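Local coordinates for probable disease resistance protein At5g66900 (Arabidopsis thaliana, PDB 7L7W) that acts as a helper immune receptor of plant defence, forming calcium-permeable, nonselective cation channels in the membrane and promoting cell death, at residues 120-123 with 124-127. The protein carries 2 engineered substitutions. Sequence-based numbering, arbitrary orientation.
Sequences QLLQ and HRNQ
Leu-121 and Leu-122 meet Arg-125 one turn on, and Gln-123 meets Gln-127, in a local i to i+3 and i+4 contact within helix 119-127, the short final helix after the four-helix bundle of the RPW8-type CC-R domain. Ordinary alpha-helical bonds join the turns: His-124 N donates to Gln-120 O at 2.9 Å, and Arg-125 N reaches Leu-121 O along a nearly straight line, with an N-H...O angle of 171°. Toward the C-terminal end the bonding becomes less regular. Asn-126 N is shared weakly between Leu-122 O and Gln-123 O, and Gln-127 N bonds both Gln-123 O, at 2.9 Å, and His-124 O, mixing i+4 and i+3 links.

Arg-125 sets off with CG anti to its carbonyl carbon (chi1 -68°), then bends at chi3, which folds the guanidinium back over the preceding turn with Leu-121 O above one of its faces. NH1 rests against Leu-121 CB at 3.6 Å, and NH2 against Leu-122 CD1 at 3.5 Å. The same NH2 makes a salt bridge with Glu-71 of helix 70-88, on which the buried Leu-122 also packs, tying this helix to the bundle. Nearby, Asn-126 ND2 bonds to Glu-64 O in the loop before that helix.

On another side, His-124 CD2 lies 4.1 Å from Leu-121 CD1, and the imidazole also meets the ring of His-130 from the C-terminal tag. Gln-123 and Gln-127 extend together; their approach is too oblique to count as a bond, with Gln-123 OE1 2.7 Å from Gln-127 NE2 and the two amide planes 51° apart.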
loop_
_atom_site.group_PDB
_atom_site.type_symbol
_atom_site.label_atom_id
_atom_site.label_comp_id
_atom_site.label_asym_id
_atom_site.label_seq_id
_atom_site.Cartn_x
_atom_site.Cartn_y
_atom_site.Cartn_z
ATOM N N GLN A 120 -36.180 -16.589 20.497
ATOM C CA GLN A 120 -37.447 -16.909 21.149
ATOM C C GLN A 120 -38.176 -15.640 21.564
ATOM O O GLN A 120 -39.391 -15.525 21.372
ATOM C CB GLN A 120 -37.224 -17.823 22.359
ATOM C CG GLN A 120 -38.415 -18.733 22.664
ATOM C CD GLN A 120 -38.679 -18.906 24.162
ATOM O OE1 GLN A 120 -37.874 -18.479 25.000
ATOM N NE2 GLN A 120 -39.820 -19.527 24.505
ATOM N N LEU A 121 -37.443 -14.656 22.097
ATOM C CA LEU A 121 -38.067 -13.383 22.437
ATOM C C LEU A 121 -38.524 -12.642 21.195
ATOM O O LEU A 121 -39.527 -11.920 21.237
ATOM C CB LEU A 121 -37.110 -12.518 23.243
ATOM C CG LEU A 121 -37.436 -12.481 24.734
ATOM C CD1 LEU A 121 -38.737 -11.690 25.003
ATOM C CD2 LEU A 121 -37.517 -13.899 25.290
ATOM N N LEU A 122 -37.826 -12.835 20.081
ATOM C CA LEU A 122 -38.215 -12.205 18.824
ATOM C C LEU A 122 -39.576 -12.705 18.366
ATOM O O LEU A 122 -40.517 -11.919 18.173
ATOM C CB LEU A 122 -37.156 -12.486 17.759
ATOM C CG LEU A 122 -36.894 -11.370 16.763
ATOM C CD1 LEU A 122 -36.391 -10.142 17.501
ATOM C CD2 LEU A 122 -35.895 -11.859 15.719
ATOM N N GLN A 123 -39.704 -14.027 18.196
ATOM C CA GLN A 123 -40.988 -14.566 17.760
ATOM C C GLN A 123 -42.060 -14.382 18.830
ATOM O O GLN A 123 -43.237 -14.219 18.492
ATOM C CB GLN A 123 -40.844 -16.034 17.339
ATOM C CG GLN A 123 -41.066 -17.082 18.399
ATOM C CD GLN A 123 -41.384 -18.435 17.777
ATOM O OE1 GLN A 123 -42.469 -18.634 17.232
ATOM N NE2 GLN A 123 -40.426 -19.357 17.822
ATOM N N HIS A 124 -41.678 -14.341 20.111
ATOM C CA HIS A 124 -42.646 -14.013 21.149
ATOM C C HIS A 124 -43.234 -12.633 20.917
ATOM O O HIS A 124 -44.460 -12.474 20.841
ATOM C CB HIS A 124 -42.002 -14.086 22.533
ATOM C CG HIS A 124 -42.839 -13.474 23.617
ATOM N ND1 HIS A 124 -43.999 -14.059 24.083
ATOM C CD2 HIS A 124 -42.694 -12.318 24.312
ATOM C CE1 HIS A 124 -44.528 -13.292 25.022
ATOM N NE2 HIS A 124 -43.752 -12.232 25.184
ATOM N N ARG A 125 -42.371 -11.613 20.800
ATOM C CA ARG A 125 -42.867 -10.259 20.573
ATOM C C ARG A 125 -43.639 -10.168 19.267
ATOM O O ARG A 125 -44.441 -9.243 19.097
ATOM C CB ARG A 125 -41.714 -9.247 20.593
ATOM C CG ARG A 125 -41.079 -9.072 21.973
ATOM C CD ARG A 125 -40.154 -7.857 22.068
ATOM N NE ARG A 125 -39.003 -7.942 21.166
ATOM C CZ ARG A 125 -37.829 -8.489 21.488
ATOM N NH1 ARG A 125 -37.647 -9.015 22.696
ATOM N NH2 ARG A 125 -36.834 -8.530 20.603
ATOM N N ASN A 126 -43.441 -11.125 18.353
ATOM C CA ASN A 126 -44.249 -11.131 17.135
ATOM C C ASN A 126 -45.603 -11.840 17.269
ATOM O O ASN A 126 -46.536 -11.506 16.525
ATOM C CB ASN A 126 -43.476 -11.771 15.983
ATOM C CG ASN A 126 -44.139 -11.525 14.647
ATOM O OD1 ASN A 126 -44.466 -10.385 14.315
ATOM N ND2 ASN A 126 -44.368 -12.594 13.885
ATOM N N GLN A 127 -45.747 -12.822 18.167
ATOM C CA GLN A 127 -47.014 -13.553 18.259
ATOM C C GLN A 127 -48.060 -12.809 19.084
ATOM O O GLN A 127 -49.265 -13.009 18.886
ATOM C CB GLN A 127 -46.798 -14.944 18.861
ATOM C CG GLN A 127 -46.153 -15.958 17.930
ATOM C CD GLN A 127 -45.413 -17.047 18.693
ATOM O OE1 GLN A 127 -45.207 -16.940 19.908
ATOM N NE2 GLN A 127 -45.005 -18.101 17.983
#